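Local coordinates for chitin deacetylase 1 (Bombyx mori, PDB 5ZNT), which hydrolyses the N-acetyl groups of chitin to give chitosan and acetate, as a zinc-dependent deacetylase of the carbohydrate esterase 4 family, represented here by its catalytic part, at residues 207-212 with 308-313; 170-175 with 184-189. All coordinates share one frame; numbering follows the deposited sequence.

Contact 1 (207-212 with 308-313); sequences AVWEMV and QWVQNP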
# COMPACT_ATOMS: atom_id res chain seq x y z
N ALA A 207 14.52 9.57 7.09
CA ALA A 207 14.18 8.50 8.03
C ALA A 207 12.79 7.94 7.73
O ALA A 207 11.86 8.04 8.53
CB ALA A 207 14.27 9.00 9.46
N VAL A 208 12.67 7.34 6.54
CA VAL A 208 11.40 6.85 6.01
C VAL A 208 11.66 5.51 5.35
O VAL A 208 12.65 5.34 4.63
CB VAL A 208 10.79 7.82 4.97
CG1 VAL A 208 9.44 7.29 4.47
CG2 VAL A 208 10.65 9.25 5.56
N TRP A 209 10.75 4.56 5.54
CA TRP A 209 10.82 3.30 4.82
C TRP A 209 10.24 3.46 3.43
O TRP A 209 9.29 4.22 3.22
CB TRP A 209 10.06 2.20 5.57
CG TRP A 209 10.72 1.71 6.80
CD1 TRP A 209 10.62 2.24 8.07
CD2 TRP A 209 11.60 0.58 6.91
NE1 TRP A 209 11.37 1.49 8.95
CE2 TRP A 209 11.99 0.48 8.26
CE3 TRP A 209 12.09 -0.35 5.98
CZ2 TRP A 209 12.84 -0.53 8.72
CZ3 TRP A 209 12.94 -1.35 6.44
CH2 TRP A 209 13.31 -1.43 7.80
N GLU A 210 10.80 2.72 2.47
CA GLU A 210 10.22 2.64 1.13
C GLU A 210 9.73 1.22 0.89
O GLU A 210 10.54 0.30 0.72
CB GLU A 210 11.22 3.04 0.04
CG GLU A 210 10.64 2.88 -1.38
CD GLU A 210 9.41 3.77 -1.58
OE1 GLU A 210 9.42 4.90 -1.06
OE2 GLU A 210 8.44 3.36 -2.25
N MET A 211 8.41 1.06 0.84
CA MET A 211 7.82 -0.22 0.42
C MET A 211 7.84 -0.24 -1.10
O MET A 211 6.85 0.02 -1.77
CB MET A 211 6.41 -0.38 0.97
CG MET A 211 6.39 -0.68 2.47
SD MET A 211 7.20 -2.26 2.89
CE MET A 211 6.25 -3.43 1.90
N VAL A 212 9.02 -0.58 -1.64
CA VAL A 212 9.28 -0.35 -3.05
C VAL A 212 8.32 -1.17 -3.89
O VAL A 212 7.93 -2.29 -3.52
CB VAL A 212 10.76 -0.68 -3.37
CG1 VAL A 212 11.09 -2.15 -3.07
CG2 VAL A 212 11.10 -0.31 -4.81
N GLN A 308 7.31 -4.85 9.94
CA GLN A 308 7.50 -5.47 11.25
C GLN A 308 8.33 -6.75 11.13
O GLN A 308 9.18 -7.02 11.99
CB GLN A 308 6.14 -5.74 11.89
CG GLN A 308 5.49 -4.47 12.42
CD GLN A 308 4.05 -4.68 12.80
OE1 GLN A 308 3.32 -5.40 12.12
NE2 GLN A 308 3.63 -4.07 13.90
N TRP A 309 8.13 -7.51 10.05
CA TRP A 309 8.97 -8.68 9.82
C TRP A 309 10.41 -8.28 9.51
O TRP A 309 11.35 -8.89 10.03
CB TRP A 309 8.41 -9.52 8.67
CG TRP A 309 9.15 -10.82 8.45
CD1 TRP A 309 8.79 -12.05 8.92
CD2 TRP A 309 10.36 -11.01 7.71
NE1 TRP A 309 9.71 -13.00 8.52
CE2 TRP A 309 10.69 -12.39 7.79
CE3 TRP A 309 11.21 -10.16 7.01
CZ2 TRP A 309 11.82 -12.93 7.18
CZ3 TRP A 309 12.34 -10.69 6.40
CH2 TRP A 309 12.63 -12.07 6.48
N VAL A 310 10.61 -7.27 8.67
CA VAL A 310 11.96 -6.80 8.36
C VAL A 310 12.69 -6.41 9.63
O VAL A 310 13.91 -6.61 9.76
CB VAL A 310 11.92 -5.63 7.36
CG1 VAL A 310 13.30 -4.98 7.21
CG2 VAL A 310 11.44 -6.12 6.00
N GLN A 311 11.96 -5.85 10.59
CA GLN A 311 12.58 -5.38 11.82
C GLN A 311 12.90 -6.51 12.78
O GLN A 311 13.69 -6.32 13.71
CB GLN A 311 11.66 -4.35 12.49
CG GLN A 311 11.55 -3.01 11.73
CD GLN A 311 10.52 -2.07 12.34
OE1 GLN A 311 9.47 -2.51 12.84
NE2 GLN A 311 10.82 -0.79 12.34
N ASN A 312 12.29 -7.67 12.59
CA ASN A 312 12.54 -8.83 13.44
C ASN A 312 12.32 -10.08 12.60
O ASN A 312 11.29 -10.76 12.72
CB ASN A 312 11.64 -8.81 14.68
CG ASN A 312 11.84 -10.03 15.56
OD1 ASN A 312 12.82 -10.76 15.41
ND2 ASN A 312 10.89 -10.27 16.47
N PRO A 313 13.26 -10.41 11.73
CA PRO A 313 13.02 -11.47 10.75
C PRO A 313 12.73 -12.82 11.40
O PRO A 313 13.43 -13.26 12.31
CB PRO A 313 14.31 -11.48 9.92
CG PRO A 313 14.82 -10.07 10.04
CD PRO A 313 14.50 -9.67 11.44
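Trp-209 pushes the far corner of its indole against Val-310, whose CG1 methyl rests 3.6 Å from CH2, with CZ3 of the same six-membered ring almost as near. The two side chains approach from opposite directions, the tryptophan from its strand and the valine from the last turn of helix 303-311, and they bridge backbones whose nearest CA atoms, those of Trp-209 and Val-310, are 10.8 Å apart. On the valine, CG1 lies anti to the backbone N (chi1 170°), and that branch does the touching. Gln-311 adds a second, looser contact: its extended chain slants past the benzo side of the indole, with CG 4.1 Å from CZ2 of Trp-209. Its amide stands nearly upright to the ring, the planes 82° apart. NE2 of Gln-311 and NE1 of Trp-209 come within 4.1 Å without bonding; the amide spends its NE2 on the carbonyl O of Pro-16. Nothing polar crosses between the segments, and the buried join rests on packing alone. A leucine in place of Trp-209 would probably leave the Val-310 methyl facing a gap and the CG of Gln-311 without its neighbour. In the fold, Trp-209 belongs to strand 209-214, which pairs in parallel with strand 168-169 and antiparallel with strand 184-185; its side chain also meets Leu-167, Thr-185 and Ile-307. Farther along, Met-211 packs on Met-303, Val-306 and Ile-307 of helix 303-311, so the strand meets the helix at more than one point.

Contact 2 (170-175 with 184-189); sequences STITAP and YTMYFR
Strands 173-174 and 184-185 do not pair with each other: both lean on strand 209-214, the first parallel to it and the second antiparallel, and no hydrogen bond joins segments 170-175 and 184-189 directly. The CA atoms of Ile-172 and Tyr-184 are accordingly 11.0 Å apart, about twice the usual spacing of paired strands, so only side chains can span the gap. Ile-172 does most of this. Its CG2 branch, anti to the backbone N, meets the hydroxyl end of Tyr-184, with CG2 and OH 3.7 Å apart and the two side chains crossing at about a right angle. The contact spans strand 209-214, between the residue just before strand 173-174 and the start of strand 184-185, within the small mixed sheet of this CE4 deacetylase. Tyr-184 gets there with its ring swung between its own backbone N and carbonyl carbon (chi1 55°), and its OH is hydrogen-bonded to His-192 NE2, which gives the buried hydroxyl a polar partner. The other branch of Ile-172 ends in CD1, 4.3 Å from SD of Met-186, a loose apolar touch. Phe-158 of helix 154-163 packs on both Ile-172 and Met-186, closing the cluster from the helix side.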
# COMPACT_ATOMS: atom_id res chain seq x y z
N SER A 170 5.07 4.11 -0.29
CA SER A 170 4.99 3.09 -1.34
C SER A 170 4.57 3.80 -2.62
O SER A 170 3.47 3.63 -3.14
CB SER A 170 4.04 1.94 -0.99
OG SER A 170 4.18 0.89 -1.96
N THR A 171 5.47 4.63 -3.12
CA THR A 171 5.29 5.35 -4.37
C THR A 171 6.40 5.08 -5.38
O THR A 171 6.17 5.19 -6.59
CB THR A 171 5.23 6.87 -4.10
OG1 THR A 171 4.28 7.13 -3.06
CG2 THR A 171 4.87 7.64 -5.35
N ILE A 172 7.59 4.71 -4.92
CA ILE A 172 8.75 4.56 -5.79
C ILE A 172 8.68 3.20 -6.48
O ILE A 172 8.51 2.17 -5.83
CB ILE A 172 10.04 4.71 -4.99
CG1 ILE A 172 10.14 6.16 -4.49
CG2 ILE A 172 11.27 4.31 -5.85
CD1 ILE A 172 11.28 6.38 -3.53
N THR A 173 8.78 3.20 -7.81
CA THR A 173 8.76 1.98 -8.59
C THR A 173 10.20 1.51 -8.86
O THR A 173 11.08 2.33 -9.12
CB THR A 173 8.02 2.19 -9.90
OG1 THR A 173 6.63 2.51 -9.62
CG2 THR A 173 8.08 0.97 -10.73
N ALA A 174 10.43 0.20 -8.77
CA ALA A 174 11.72 -0.36 -9.17
C ALA A 174 11.56 -1.09 -10.48
O ALA A 174 10.65 -1.91 -10.61
CB ALA A 174 12.27 -1.31 -8.10
N PRO A 175 12.40 -0.84 -11.48
CA PRO A 175 12.23 -1.53 -12.76
C PRO A 175 12.34 -3.04 -12.57
O PRO A 175 13.02 -3.52 -11.67
CB PRO A 175 13.38 -0.99 -13.62
CG PRO A 175 14.39 -0.50 -12.68
CD PRO A 175 13.60 0.01 -11.46
N TYR A 184 13.45 -0.95 1.55
CA TYR A 184 14.67 -0.33 2.04
C TYR A 184 14.30 0.97 2.73
O TYR A 184 13.23 1.54 2.49
CB TYR A 184 15.68 -0.12 0.89
CG TYR A 184 15.14 0.66 -0.28
CD1 TYR A 184 15.16 2.06 -0.28
CD2 TYR A 184 14.61 0.01 -1.39
CE1 TYR A 184 14.66 2.78 -1.35
CE2 TYR A 184 14.09 0.72 -2.46
CZ TYR A 184 14.12 2.11 -2.43
OH TYR A 184 13.63 2.82 -3.48
N THR A 185 15.16 1.43 3.64
CA THR A 185 14.96 2.75 4.22
C THR A 185 15.69 3.79 3.38
O THR A 185 16.59 3.49 2.59
CB THR A 185 15.44 2.82 5.68
OG1 THR A 185 16.85 2.66 5.74
CG2 THR A 185 14.79 1.73 6.51
N MET A 186 15.26 5.04 3.51
CA MET A 186 15.80 6.10 2.68
C MET A 186 16.98 6.83 3.34
O MET A 186 17.36 7.90 2.86
CB MET A 186 14.70 7.11 2.32
CG MET A 186 13.53 6.55 1.48
SD MET A 186 14.01 6.03 -0.20
CE MET A 186 15.25 7.22 -0.58
N TYR A 187 17.55 6.28 4.41
CA TYR A 187 18.74 6.91 5.00
C TYR A 187 19.91 6.90 4.03
O TYR A 187 20.78 7.78 4.08
CB TYR A 187 19.16 6.18 6.27
CG TYR A 187 18.27 6.31 7.48
CD1 TYR A 187 18.20 7.51 8.20
CD2 TYR A 187 17.54 5.21 7.95
CE1 TYR A 187 17.41 7.61 9.33
CE2 TYR A 187 16.75 5.31 9.08
CZ TYR A 187 16.69 6.51 9.77
OH TYR A 187 15.89 6.58 10.89
N PHE A 188 19.96 5.90 3.15
CA PHE A 188 21.04 5.69 2.20
C PHE A 188 20.46 5.76 0.80
O PHE A 188 19.24 5.64 0.60
CB PHE A 188 21.73 4.35 2.45
CG PHE A 188 22.44 4.29 3.77
CD1 PHE A 188 21.78 3.87 4.91
CD2 PHE A 188 23.76 4.73 3.88
CE1 PHE A 188 22.43 3.85 6.14
CE2 PHE A 188 24.41 4.71 5.11
CZ PHE A 188 23.74 4.27 6.24
N ARG A 189 21.35 5.97 -0.17
CA ARG A 189 20.97 6.08 -1.57
C ARG A 189 20.08 4.91 -1.99
O ARG A 189 20.31 3.77 -1.60
CB ARG A 189 22.23 6.10 -2.44
CG ARG A 189 22.00 6.52 -3.86
CD ARG A 189 23.35 6.77 -4.55
NE ARG A 189 24.07 5.53 -4.79
CZ ARG A 189 25.39 5.45 -5.02
NH1 ARG A 189 26.14 6.54 -5.01
NH2 ARG A 189 25.94 4.28 -5.24

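Overall arrangement
Strand 209-214, which supplies one side of contact 1, pairs with both strands of contact 2, 173-174 and 184-185, and the contact centres are 11 Å apart. Contact 1 packs that strand on helix 303-311, while contact 2 brings together the segments carrying two of its neighbours. Hydrogen bonds run between them: Glu-210 N to Tyr-184 O at 2.7 Å, and Met-211 O to Ser-170 OG at 2.8 Å. The carboxylate of Glu-210 also accepts a bond from Ile-172 N and a weak one from Thr-171 N, linking it to segment 170-175. Both contacts lie away from the zinc bound by Asp-46, His-101 and His-105 and away from the glycan pocket, and belong to the packing of the sheet.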